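Long-range contacts in Two-component system sensor histidine kinase (Bacteroides thetaiotaomicron, PDB 3OTT), which probably senses saccharides through its extracellular double-propeller region and relays the signal by histidine autophosphorylation to control transcription in a gut bacterium: residues 191-195 / 207-211; 247-253 / 279-284; 389-394 / 418-423; 470-476 / 487-492. The contacts are given in a common frame with arbitrary orientation. Residues are numbered along the deposited sequence.

Contact 1 of 4, residues 191-195 / 207-211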
loop_
_atom_site.group_PDB
_atom_site.type_symbol
_atom_site.label_atom_id
_atom_site.label_comp_id
_atom_site.label_asym_id
_atom_site.label_seq_id
_atom_site.Cartn_x
_atom_site.Cartn_y
_atom_site.Cartn_z
ATOM N N LEU B 191 -32.277 -14.814 20.752
ATOM C CA LEU B 191 -31.027 -15.367 20.342
ATOM C C LEU B 191 -29.823 -14.496 20.750
ATOM O O LEU B 191 -29.592 -13.453 20.168
ATOM C CB LEU B 191 -31.050 -15.736 18.863
ATOM C CG LEU B 191 -30.069 -16.863 18.545
ATOM C CD1 LEU B 191 -30.381 -18.210 19.263
ATOM C CD2 LEU B 191 -30.058 -17.052 17.024
ATOM N N PHE B 192 -29.086 -14.949 21.763
ATOM C CA PHE B 192 -27.799 -14.327 22.172
ATOM C C PHE B 192 -26.859 -14.290 21.015
ATOM O O PHE B 192 -26.533 -15.324 20.487
ATOM C CB PHE B 192 -26.998 -15.215 23.175
ATOM C CG PHE B 192 -27.520 -15.252 24.572
ATOM C CD1 PHE B 192 -26.890 -14.486 25.582
ATOM C CD2 PHE B 192 -28.567 -16.133 24.926
ATOM C CE1 PHE B 192 -27.326 -14.525 26.936
ATOM C CE2 PHE B 192 -29.029 -16.203 26.259
ATOM C CZ PHE B 192 -28.401 -15.385 27.281
ATOM N N VAL B 193 -26.300 -13.143 20.698
ATOM C CA VAL B 193 -25.203 -13.170 19.758
ATOM C C VAL B 193 -23.922 -12.823 20.480
ATOM O O VAL B 193 -23.656 -11.645 20.740
ATOM C CB VAL B 193 -25.431 -12.227 18.575
ATOM C CG1 VAL B 193 -24.141 -12.085 17.758
ATOM C CG2 VAL B 193 -26.579 -12.735 17.684
ATOM N N ASN B 194 -23.117 -13.847 20.779
ATOM C CA ASN B 194 -21.910 -13.691 21.585
ATOM C C ASN B 194 -20.733 -13.244 20.786
ATOM O O ASN B 194 -19.753 -12.708 21.361
ATOM C CB ASN B 194 -21.421 -15.021 22.171
ATOM C CG ASN B 194 -22.455 -15.759 22.940
ATOM O OD1 ASN B 194 -23.109 -15.207 23.834
ATOM N ND2 ASN B 194 -22.608 -17.050 22.617
ATOM N N SER B 195 -20.738 -13.509 19.478
ATOM C CA SER B 195 -19.457 -13.349 18.757
ATOM C C SER B 195 -19.629 -13.122 17.260
ATOM O O SER B 195 -20.542 -13.737 16.654
ATOM C CB SER B 195 -18.592 -14.604 18.975
ATOM O OG SER B 195 -17.324 -14.382 18.427
ATOM N N ILE B 207 -21.156 -15.494 12.698
ATOM C CA ILE B 207 -22.034 -15.126 13.819
ATOM C C ILE B 207 -22.202 -16.315 14.768
ATOM O O ILE B 207 -22.729 -17.348 14.408
ATOM C CB ILE B 207 -23.439 -14.715 13.306
ATOM C CG1 ILE B 207 -23.303 -13.628 12.208
ATOM C CG2 ILE B 207 -24.258 -14.141 14.466
ATOM C CD1 ILE B 207 -24.423 -13.646 11.209
ATOM N N GLY B 208 -21.652 -16.211 15.959
ATOM C CA GLY B 208 -21.760 -17.292 16.939
ATOM C C GLY B 208 -22.789 -16.951 18.000
ATOM O O GLY B 208 -22.802 -15.862 18.572
ATOM N N THR B 209 -23.653 -17.909 18.249
ATOM C CA THR B 209 -24.773 -17.795 19.128
ATOM C C THR B 209 -24.807 -19.034 20.034
ATOM O O THR B 209 -23.979 -19.944 19.925
ATOM C CB THR B 209 -26.117 -17.754 18.319
ATOM O OG1 THR B 209 -26.336 -19.018 17.672
ATOM C CG2 THR B 209 -26.156 -16.639 17.254
ATOM N N GLU B 210 -25.770 -19.076 20.932
ATOM C CA GLU B 210 -26.117 -20.305 21.572
ATOM C C GLU B 210 -26.794 -21.178 20.548
ATOM O O GLU B 210 -27.895 -20.873 20.086
ATOM C CB GLU B 210 -27.080 -20.059 22.746
ATOM C CG GLU B 210 -27.569 -21.366 23.425
ATOM C CD GLU B 210 -27.927 -21.231 24.954
ATOM O OE1 GLU B 210 -27.584 -20.183 25.594
ATOM O OE2 GLU B 210 -28.535 -22.210 25.521
ATOM N N GLY B 211 -26.131 -22.265 20.181
ATOM C CA GLY B 211 -26.748 -23.312 19.383
ATOM C C GLY B 211 -26.366 -23.371 17.906
ATOM O O GLY B 211 -26.614 -24.372 17.253
#
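The backbone carbonyl of Gly208 is shared by two amides, and this defines the contact. Gly208 O accepts a weak hydrogen bond from Asn194 N (3.0 Å, N-H...O angle 132°) and a second from Ser195 N (3.3 Å, 139°). In return Gly208 N donates to Ser195 O at 2.8 Å, almost straight at 170°. Two consecutive residues facing one partner make a classic beta bulge, and the axes of strands 193-195 and 207-209 run at 123°, well short of antiparallel. Ser195 O also meets Ile207 CA at 3.5 Å, a CA-H...O contact. Toward the start of 191-195, Phe192 O has Thr209 CA at 3.3 Å, again in CA-H...O geometry. Apolar contact is modest: Val193 CG1 lies 3.9 Å from Ile207 CG2, and Leu191 CD2 lies 3.9 Å from Thr209 CG2. Two polar side-chain ends have their partners outside the segments: Asn194 ND2 bonds Ile234 O, and Thr209 OG1 bonds Tyr212 O. Backbone bonds of Val193 to Thr163 and of Thr209 to Ile234 tie this hairpin, the first two strands of one propeller blade, to the blade before and the blade after. The chemistry implies a division of the backbone: at the bulge one carbonyl, Gly208 O, serves two amides inside the hairpin, while Val193 and Thr209 bond outward to the adjoining blades.

Contact 2 of 4, residues 247-253 / 279-284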
loop_
_atom_site.group_PDB
_atom_site.type_symbol
_atom_site.label_atom_id
_atom_site.label_comp_id
_atom_site.label_asym_id
_atom_site.label_seq_id
_atom_site.Cartn_x
_atom_site.Cartn_y
_atom_site.Cartn_z
ATOM N N ALA B 247 -13.588 -21.860 16.070
ATOM C CA ALA B 247 -14.735 -21.485 16.885
ATOM C C ALA B 247 -14.510 -21.960 18.309
ATOM O O ALA B 247 -14.286 -23.158 18.527
ATOM C CB ALA B 247 -16.039 -22.085 16.301
ATOM N N GLY B 248 -14.551 -21.044 19.269
ATOM C CA GLY B 248 -14.351 -21.412 20.679
ATOM C C GLY B 248 -15.677 -21.568 21.375
ATOM O O GLY B 248 -16.555 -20.705 21.290
ATOM N N THR B 249 -15.861 -22.705 22.044
ATOM C CA THR B 249 -17.146 -23.009 22.633
ATOM C C THR B 249 -16.958 -23.213 24.120
ATOM O O THR B 249 -15.876 -23.058 24.634
ATOM C CB THR B 249 -17.810 -24.268 21.950
ATOM O OG1 THR B 249 -17.159 -25.468 22.389
ATOM C CG2 THR B 249 -17.717 -24.194 20.400
ATOM N N ASP B 250 -18.010 -23.626 24.797
ATOM C CA ASP B 250 -17.833 -24.202 26.091
ATOM C C ASP B 250 -17.565 -25.684 26.066
ATOM O O ASP B 250 -17.505 -26.291 27.133
ATOM C CB ASP B 250 -18.983 -23.906 27.052
ATOM C CG ASP B 250 -20.267 -23.880 26.388
ATOM O OD1 ASP B 250 -20.752 -24.950 25.970
ATOM O OD2 ASP B 250 -20.810 -22.763 26.306
ATOM N N ASN B 251 -17.353 -26.274 24.898
ATOM C CA ASN B 251 -16.927 -27.695 24.897
ATOM C C ASN B 251 -15.832 -27.866 23.880
ATOM O O ASN B 251 -15.888 -28.757 22.995
ATOM C CB ASN B 251 -18.111 -28.662 24.705
ATOM C CG ASN B 251 -17.705 -30.180 24.824
ATOM O OD1 ASN B 251 -16.929 -30.586 25.707
ATOM N ND2 ASN B 251 -18.261 -31.025 23.908
ATOM N N GLY B 252 -14.860 -26.945 23.970
ATOM C CA GLY B 252 -13.627 -27.032 23.211
ATOM C C GLY B 252 -13.667 -26.225 21.936
ATOM O O GLY B 252 -14.521 -25.379 21.735
ATOM N N LEU B 253 -12.719 -26.537 21.074
ATOM C CA LEU B 253 -12.425 -25.846 19.836
ATOM C C LEU B 253 -12.874 -26.625 18.598
ATOM O O LEU B 253 -12.634 -27.818 18.495
ATOM C CB LEU B 253 -10.879 -25.617 19.745
ATOM C CG LEU B 253 -10.308 -24.918 18.500
ATOM C CD1 LEU B 253 -10.777 -23.475 18.304
ATOM C CD2 LEU B 253 -8.815 -25.001 18.582
ATOM N N ASN B 279 -11.681 -26.493 28.365
ATOM C CA ASN B 279 -12.679 -26.681 27.280
ATOM C C ASN B 279 -13.485 -25.408 27.057
ATOM O O ASN B 279 -14.188 -25.284 26.032
ATOM C CB ASN B 279 -13.645 -27.859 27.593
ATOM C CG ASN B 279 -13.041 -29.234 27.266
ATOM O OD1 ASN B 279 -12.058 -29.347 26.523
ATOM N ND2 ASN B 279 -13.606 -30.285 27.849
ATOM N N ILE B 280 -13.456 -24.484 28.022
ATOM C CA ILE B 280 -14.213 -23.298 27.838
ATOM C C ILE B 280 -13.361 -22.217 27.231
ATOM O O ILE B 280 -12.509 -21.645 27.931
ATOM C CB ILE B 280 -14.910 -22.779 29.102
ATOM C CG1 ILE B 280 -15.986 -23.776 29.587
ATOM C CG2 ILE B 280 -15.581 -21.415 28.776
ATOM C CD1 ILE B 280 -16.210 -23.812 31.123
ATOM N N ILE B 281 -13.621 -21.873 25.960
ATOM C CA ILE B 281 -12.748 -20.927 25.246
ATOM C C ILE B 281 -13.359 -19.527 25.073
ATOM O O ILE B 281 -14.153 -19.302 24.144
ATOM C CB ILE B 281 -12.317 -21.506 23.874
ATOM C CG1 ILE B 281 -11.514 -22.800 24.066
ATOM C CG2 ILE B 281 -11.420 -20.529 23.107
ATOM C CD1 ILE B 281 -11.521 -23.716 22.841
ATOM N N TRP B 282 -12.962 -18.593 25.941
ATOM C CA TRP B 282 -13.461 -17.197 25.974
ATOM C C TRP B 282 -13.001 -16.328 24.832
ATOM O O TRP B 282 -13.740 -15.459 24.443
ATOM C CB TRP B 282 -13.107 -16.457 27.279
ATOM C CG TRP B 282 -13.704 -17.104 28.502
ATOM C CD1 TRP B 282 -13.031 -17.818 29.479
ATOM C CD2 TRP B 282 -15.093 -17.195 28.831
ATOM N NE1 TRP B 282 -13.915 -18.275 30.402
ATOM C CE2 TRP B 282 -15.185 -17.913 30.031
ATOM C CE3 TRP B 282 -16.270 -16.700 28.235
ATOM C CZ2 TRP B 282 -16.401 -18.162 30.671
ATOM C CZ3 TRP B 282 -17.518 -16.967 28.881
ATOM C CH2 TRP B 282 -17.553 -17.684 30.084
ATOM N N ASN B 283 -11.788 -16.548 24.310
ATOM C CA ASN B 283 -11.209 -15.706 23.257
ATOM C C ASN B 283 -10.147 -16.444 22.478
ATOM O O ASN B 283 -9.401 -17.263 23.039
ATOM C CB ASN B 283 -10.624 -14.371 23.848
ATOM C CG ASN B 283 -10.398 -13.300 22.776
ATOM O OD1 ASN B 283 -9.241 -13.091 22.299
ATOM N ND2 ASN B 283 -11.486 -12.628 22.360
ATOM N N ILE B 284 -10.080 -16.167 21.175
ATOM C CA ILE B 284 -9.086 -16.739 20.312
ATOM C C ILE B 284 -8.486 -15.567 19.603
ATOM O O ILE B 284 -9.190 -14.706 19.029
ATOM C CB ILE B 284 -9.709 -17.735 19.231
ATOM C CG1 ILE B 284 -10.545 -18.860 19.878
ATOM C CG2 ILE B 284 -8.641 -18.344 18.318
ATOM C CD1 ILE B 284 -11.290 -19.764 18.804
#
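Gly248 has no side chain where Ile281 needs the space: a CB built on it would sit only 2.7 Å from Ile281 CG2, a clash. As it is, Gly248 CA packs 3.8 Å from Ile281 CB, and Gly248 N is 3.5 Å from Ile284 CD1. Two backbone hydrogen bonds join the segments: Ile281 N to Thr249 O (2.9 Å, 178°) and Gly252 N to Asn279 O (2.7 Å, 142°). The corner between strands 245-249 and 252-256 is held by Thr249, whose OG1 accepts from Asn251 N at 2.6 Å, an ST turn, and donates to Gly252 O at 2.7 Å. Next to this corner, Ile281 CD1 reaches Leu253 CB at 3.7 Å, and Ile284 CD1 reaches Leu253 CD1 at 3.8 Å. Asp250 OD2 bonds Ser233 OG, and Asn279 OD1 bonds His268 N, so Asp250 is tied to the first strand of its own blade and Asn279 to the linker that leads on to strand 281-286. That strand is the innermost of the next blade. The chemistry therefore implies a joint of two kinds: at the corner, two backbone bonds tie the blades together, and beside them Ile281, Ile284 and Leu253 make an apolar contact between the two sheets.

Contact 3 of 4, residues 389-394 / 418-423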
loop_
_atom_site.group_PDB
_atom_site.type_symbol
_atom_site.label_atom_id
_atom_site.label_comp_id
_atom_site.label_asym_id
_atom_site.label_seq_id
_atom_site.Cartn_x
_atom_site.Cartn_y
_atom_site.Cartn_z
ATOM N N ALA B 389 21.552 -7.049 -16.774
ATOM C CA ALA B 389 21.127 -7.231 -18.134
ATOM C C ALA B 389 19.624 -7.067 -18.128
ATOM O O ALA B 389 18.921 -7.613 -17.222
ATOM C CB ALA B 389 21.543 -8.649 -18.676
ATOM N N THR B 390 19.134 -6.315 -19.120
ATOM C CA THR B 390 17.708 -6.011 -19.234
ATOM C C THR B 390 17.244 -5.992 -20.697
ATOM O O THR B 390 18.091 -6.093 -21.603
ATOM C CB THR B 390 17.340 -4.604 -18.629
ATOM O OG1 THR B 390 17.627 -3.575 -19.568
ATOM C CG2 THR B 390 17.981 -4.314 -17.254
ATOM N N ASP B 391 15.926 -5.807 -20.931
ATOM C CA ASP B 391 15.364 -5.694 -22.279
ATOM C C ASP B 391 15.539 -4.296 -22.820
ATOM O O ASP B 391 15.093 -4.018 -23.937
ATOM C CB ASP B 391 13.845 -6.087 -22.347
ATOM C CG ASP B 391 13.618 -7.607 -22.397
ATOM O OD1 ASP B 391 14.620 -8.379 -22.444
ATOM O OD2 ASP B 391 12.447 -8.043 -22.321
ATOM N N GLY B 392 16.211 -3.435 -22.039
ATOM C CA GLY B 392 16.722 -2.140 -22.479
ATOM C C GLY B 392 18.265 -2.079 -22.345
ATOM O O GLY B 392 18.818 -1.117 -21.783
ATOM N N SER B 393 18.940 -3.104 -22.865
ATOM C CA SER B 393 20.400 -3.209 -22.921
ATOM C C SER B 393 21.008 -3.375 -21.513
ATOM O O SER B 393 20.286 -3.702 -20.568
ATOM C CB SER B 393 21.028 -2.039 -23.724
ATOM O OG SER B 393 22.439 -2.236 -23.940
ATOM N N ILE B 394 22.328 -3.189 -21.392
ATOM C CA ILE B 394 23.035 -3.414 -20.168
ATOM C C ILE B 394 23.270 -2.111 -19.408
ATOM O O ILE B 394 23.418 -1.053 -19.989
ATOM C CB ILE B 394 24.365 -4.149 -20.417
ATOM C CG1 ILE B 394 25.294 -3.393 -21.380
ATOM C CG2 ILE B 394 24.094 -5.469 -21.038
ATOM C CD1 ILE B 394 26.792 -3.780 -21.161
ATOM N N THR B 418 22.555 -4.829 -28.622
ATOM C CA THR B 418 22.476 -5.370 -27.287
ATOM C C THR B 418 21.164 -5.002 -26.540
ATOM O O THR B 418 21.042 -5.196 -25.339
ATOM C CB THR B 418 23.767 -4.877 -26.589
ATOM O OG1 THR B 418 24.170 -5.784 -25.599
ATOM C CG2 THR B 418 23.599 -3.542 -26.001
ATOM N N ASN B 419 20.166 -4.491 -27.258
ATOM C CA ASN B 419 18.870 -4.086 -26.666
ATOM C C ASN B 419 18.234 -5.109 -25.743
ATOM O O ASN B 419 17.785 -4.767 -24.655
ATOM C CB ASN B 419 17.842 -3.778 -27.769
ATOM C CG ASN B 419 18.097 -2.448 -28.442
ATOM O OD1 ASN B 419 18.916 -1.619 -27.972
ATOM N ND2 ASN B 419 17.398 -2.221 -29.576
ATOM N N TRP B 420 18.196 -6.363 -26.206
ATOM C CA TRP B 420 17.677 -7.469 -25.421
ATOM C C TRP B 420 18.797 -8.333 -24.859
ATOM O O TRP B 420 19.184 -9.296 -25.471
ATOM C CB TRP B 420 16.706 -8.312 -26.276
ATOM C CG TRP B 420 15.479 -7.524 -26.733
ATOM C CD1 TRP B 420 15.042 -6.302 -26.245
ATOM C CD2 TRP B 420 14.531 -7.914 -27.738
ATOM N NE1 TRP B 420 13.886 -5.938 -26.880
ATOM C CE2 TRP B 420 13.539 -6.905 -27.790
ATOM C CE3 TRP B 420 14.406 -9.037 -28.582
ATOM C CZ2 TRP B 420 12.438 -6.965 -28.680
ATOM C CZ3 TRP B 420 13.302 -9.108 -29.468
ATOM C CH2 TRP B 420 12.333 -8.067 -29.505
ATOM N N THR B 421 19.285 -7.997 -23.681
ATOM C CA THR B 421 20.387 -8.697 -23.021
ATOM C C THR B 421 19.933 -9.698 -21.981
ATOM O O THR B 421 19.125 -9.344 -21.123
ATOM C CB THR B 421 21.381 -7.659 -22.380
ATOM O OG1 THR B 421 21.999 -6.946 -23.466
ATOM C CG2 THR B 421 22.536 -8.416 -21.616
ATOM N N TYR B 422 20.434 -10.946 -22.059
ATOM C CA TYR B 422 19.968 -12.042 -21.184
ATOM C C TYR B 422 20.962 -12.405 -20.123
ATOM O O TYR B 422 20.524 -12.870 -19.080
ATOM C CB TYR B 422 19.605 -13.357 -21.953
ATOM C CG TYR B 422 18.214 -13.249 -22.556
ATOM C CD1 TYR B 422 17.920 -12.235 -23.485
ATOM C CD2 TYR B 422 17.172 -14.101 -22.144
ATOM C CE1 TYR B 422 16.619 -12.086 -24.029
ATOM C CE2 TYR B 422 15.854 -13.947 -22.692
ATOM C CZ TYR B 422 15.605 -12.944 -23.624
ATOM O OH TYR B 422 14.355 -12.787 -24.170
ATOM N N TYR B 423 22.265 -12.213 -20.385
ATOM C CA TYR B 423 23.295 -12.685 -19.466
ATOM C C TYR B 423 24.593 -11.944 -19.736
ATOM O O TYR B 423 24.895 -11.530 -20.887
ATOM C CB TYR B 423 23.520 -14.209 -19.638
ATOM C CG TYR B 423 23.670 -15.022 -18.379
ATOM C CD1 TYR B 423 22.573 -15.230 -17.521
ATOM C CD2 TYR B 423 24.887 -15.605 -18.041
ATOM C CE1 TYR B 423 22.685 -15.989 -16.350
ATOM C CE2 TYR B 423 25.010 -16.354 -16.862
ATOM C CZ TYR B 423 23.894 -16.546 -16.045
ATOM O OH TYR B 423 24.016 -17.270 -14.879
HETATM O O HOH W 1 13.814 -10.209 -24.698
#
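Thr418 opens the second segment with its carbonyl turned inward: Thr418 O accepts from Thr421 OG1 at 2.7 Å and receives a CA-H...O contact from Ser393 CA at 3.2 Å (angle at H 154°). Asn419 contributes its backbone, Asn419 O taking a hydrogen bond from Ser393 N at 2.7 Å and 150°. Trp420 sets its ring edge against the corner of 389-394, with Trp420 CD1 3.2 Å from Asp391 O, and also packs on Arg131 of the second subunit. Thr421 N then donates to Thr390 O (3.1 Å, 158°), the second backbone bond of the joint. The corner that receives it is an ST turn, since Thr390 OG1 accepts from Gly392 N at 2.9 Å; the same oxygen donates to Ser393 O at 2.8 Å. Tyr422 connects through water: one molecule donates to Asp391 OD1 at 3.0 Å and is hydrogen-bonded to Tyr422 OH at 2.7 Å, while Asp391 OD2 forms a salt bridge with Arg376. Tyr423 points away from the corner, and its ring stacks on His377. Tyr422 and Tyr423 both face Ser435, a classic beta bulge in the blade to which they belong. The whole is typical of a blade-to-blade junction in a beta-propeller: the turn between the second and third strands of blade 375-410 grips the entry to the innermost strand of the next blade.

Contact 4 of 4, residues 470-476 / 487-492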
loop_
_atom_site.group_PDB
_atom_site.type_symbol
_atom_site.label_atom_id
_atom_site.label_comp_id
_atom_site.label_asym_id
_atom_site.label_seq_id
_atom_site.Cartn_x
_atom_site.Cartn_y
_atom_site.Cartn_z
ATOM N N SER B 470 25.093 -21.915 -33.094
ATOM C CA SER B 470 23.944 -22.729 -33.505
ATOM C C SER B 470 22.674 -21.942 -33.705
ATOM O O SER B 470 21.681 -22.520 -34.152
ATOM C CB SER B 470 23.663 -23.782 -32.408
ATOM O OG SER B 470 24.769 -24.718 -32.303
ATOM N N GLY B 471 22.684 -20.655 -33.339
ATOM C CA GLY B 471 21.493 -19.782 -33.328
ATOM C C GLY B 471 21.794 -18.399 -32.769
ATOM O O GLY B 471 22.921 -18.130 -32.334
ATOM N N MET B 472 20.790 -17.514 -32.759
ATOM C CA MET B 472 21.005 -16.109 -32.409
ATOM C C MET B 472 20.357 -15.724 -31.070
ATOM O O MET B 472 20.659 -14.631 -30.530
ATOM C CB MET B 472 20.543 -15.175 -33.527
ATOM C CG MET B 472 21.445 -15.224 -34.785
ATOM S SD MET B 472 23.175 -14.735 -34.435
ATOM C CE MET B 472 23.073 -12.981 -34.285
ATOM N N PHE B 473 19.506 -16.625 -30.552
ATOM C CA PHE B 473 18.855 -16.471 -29.244
ATOM C C PHE B 473 19.584 -17.225 -28.155
ATOM O O PHE B 473 19.453 -18.466 -27.982
ATOM C CB PHE B 473 17.384 -16.875 -29.271
ATOM C CG PHE B 473 16.774 -16.726 -30.625
ATOM C CD1 PHE B 473 16.008 -15.589 -30.939
ATOM C CD2 PHE B 473 17.028 -17.684 -31.623
ATOM C CE1 PHE B 473 15.464 -15.419 -32.212
ATOM C CE2 PHE B 473 16.502 -17.534 -32.903
ATOM C CZ PHE B 473 15.702 -16.397 -33.200
ATOM N N ILE B 474 20.319 -16.443 -27.396
ATOM C CA ILE B 474 21.196 -17.019 -26.392
ATOM C C ILE B 474 20.709 -16.696 -24.977
ATOM O O ILE B 474 20.523 -15.531 -24.637
ATOM C CB ILE B 474 22.633 -16.624 -26.675
ATOM C CG1 ILE B 474 23.113 -17.382 -27.922
ATOM C CG2 ILE B 474 23.541 -17.202 -25.631
ATOM C CD1 ILE B 474 23.042 -16.741 -29.144
ATOM N N ASN B 475 20.444 -17.726 -24.179
ATOM C CA ASN B 475 19.927 -17.543 -22.831
ATOM C C ASN B 475 20.993 -17.261 -21.780
ATOM O O ASN B 475 20.791 -16.371 -21.002
ATOM C CB ASN B 475 19.006 -18.703 -22.365
ATOM C CG ASN B 475 17.505 -18.584 -22.878
ATOM O OD1 ASN B 475 17.233 -18.231 -24.028
ATOM N ND2 ASN B 475 16.552 -18.938 -22.002
ATOM N N GLN B 476 22.055 -18.071 -21.698
ATOM C CA GLN B 476 23.093 -18.034 -20.630
ATOM C C GLN B 476 24.450 -18.486 -21.204
ATOM O O GLN B 476 24.531 -19.418 -22.027
ATOM C CB GLN B 476 22.810 -19.038 -19.510
ATOM C CG GLN B 476 21.763 -18.655 -18.507
ATOM C CD GLN B 476 20.871 -19.831 -18.118
ATOM O OE1 GLN B 476 20.166 -20.380 -18.948
ATOM N NE2 GLN B 476 20.890 -20.197 -16.870
ATOM N N VAL B 487 27.457 -22.285 -23.705
ATOM C CA VAL B 487 26.417 -21.412 -24.227
ATOM C C VAL B 487 25.091 -22.173 -24.276
ATOM O O VAL B 487 25.000 -23.221 -24.932
ATOM C CB VAL B 487 26.758 -21.042 -25.645
ATOM C CG1 VAL B 487 25.628 -20.171 -26.246
ATOM C CG2 VAL B 487 28.091 -20.361 -25.696
ATOM N N LEU B 488 24.099 -21.663 -23.563
ATOM C CA LEU B 488 22.740 -22.192 -23.641
ATOM C C LEU B 488 21.922 -21.345 -24.662
ATOM O O LEU B 488 21.824 -20.119 -24.509
ATOM C CB LEU B 488 22.151 -22.173 -22.233
ATOM C CG LEU B 488 20.738 -22.716 -21.922
ATOM C CD1 LEU B 488 19.721 -21.852 -22.615
ATOM C CD2 LEU B 488 20.475 -24.227 -22.302
ATOM N N LEU B 489 21.427 -21.985 -25.732
ATOM C CA LEU B 489 20.553 -21.343 -26.734
ATOM C C LEU B 489 19.070 -21.674 -26.522
ATOM O O LEU B 489 18.749 -22.707 -26.019
ATOM C CB LEU B 489 20.975 -21.678 -28.190
ATOM C CG LEU B 489 22.475 -21.386 -28.447
ATOM C CD1 LEU B 489 23.364 -22.610 -28.108
ATOM C CD2 LEU B 489 22.747 -20.887 -29.809
ATOM N N TYR B 490 18.177 -20.772 -26.903
ATOM C CA TYR B 490 16.740 -20.974 -26.705
ATOM C C TYR B 490 16.254 -22.060 -27.690
ATOM O O TYR B 490 16.559 -22.013 -28.905
ATOM C CB TYR B 490 16.007 -19.639 -26.898
ATOM C CG TYR B 490 14.475 -19.709 -26.866
ATOM C CD1 TYR B 490 13.778 -19.859 -25.645
ATOM C CD2 TYR B 490 13.707 -19.620 -28.059
ATOM C CE1 TYR B 490 12.371 -19.919 -25.596
ATOM C CE2 TYR B 490 12.268 -19.683 -28.022
ATOM C CZ TYR B 490 11.621 -19.816 -26.775
ATOM O OH TYR B 490 10.232 -19.883 -26.702
ATOM N N ASN B 491 15.512 -23.034 -27.168
ATOM C CA ASN B 491 14.873 -24.107 -28.011
ATOM C C ASN B 491 15.747 -24.618 -29.180
ATOM O O ASN B 491 15.416 -24.494 -30.348
ATOM C CB ASN B 491 13.433 -23.736 -28.466
ATOM C CG ASN B 491 12.617 -24.985 -28.939
ATOM O OD1 ASN B 491 12.681 -26.067 -28.312
ATOM N ND2 ASN B 491 11.886 -24.844 -30.058
ATOM N N ASN B 492 16.885 -25.191 -28.802
ATOM C CA ASN B 492 17.935 -25.657 -29.707
ATOM C C ASN B 492 18.307 -27.097 -29.307
ATOM O O ASN B 492 17.625 -27.707 -28.485
ATOM C CB ASN B 492 19.164 -24.748 -29.544
ATOM C CG ASN B 492 20.037 -24.681 -30.819
ATOM O OD1 ASN B 492 20.784 -25.605 -31.130
ATOM N ND2 ASN B 492 19.941 -23.572 -31.533
#
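Ile474 is the apolar centre of this propeller-blade hairpin, made by strands 474-479 and 485-489. Ile474 CG2 meets Val487 CG1 at 3.7 Å, and Ile474 CG1 meets Leu489 CD2 at 4.0 Å. Leu489 carries the contact on to the loop before strand 474-479, its CD2 lying 3.5 Å from Gly471 N and 4.0 Å from Ser470 CB. Leu488 is on the face with Gln476, where it packs on Pro519 and Leu522 of the following blade. Around this core the backbone is regular only in part. Leu488 N donates to Gln476 O (2.8 Å, 173°), but Leu488 O serves both Asn475 N (2.8 Å, 144°) and, weakly, Gln476 N (3.5 Å, 162°). This is a classic beta bulge: the register moves by one residue between the pairs Ile474-Leu489 and Gln476-Leu488, and the strand axes meet at 131°. Past the bulge, Tyr490 N donates to Phe473 O at 2.8 Å and 167°, and Phe473 CB touches Tyr490 CB at 3.9 Å; at this exposed end, Phe473 packs on Glu98 and Tyr490 on Ser130 of the second subunit. The polar edge comes last. Lys507 NZ bonds both Ser470 OG and Asn492 OD1, Ser470 OG also pairs with Asp496 OD1, and directly between the segments Asn492 ND2 makes a weak hydrogen bond to Ser470 O at 3.3 Å.

Strand order gives two consecutive sets of seven blades, and the contacts fall two to each propeller. Contacts 1 and 2 belong to the first, with centres 13 Å apart and nearest atoms about 7 Å apart; blade 232-266, which supplies the corner of contact 2, follows the blade of contact 1. Contacts 3 and 4 belong to the second propeller, centres 15 Å apart and touching, Tyr422 CB lying 3.4 Å from Asn475 O. Between the two propellers the contact centres are 59 to 65 Å apart, on opposite sides of the chain's centre. All four follow in series along the chain. Contacts 1 and 4 are within blades, 2 and 3 between them; both 3 and 4 meet the second subunit, placing that edge at the dimer interface.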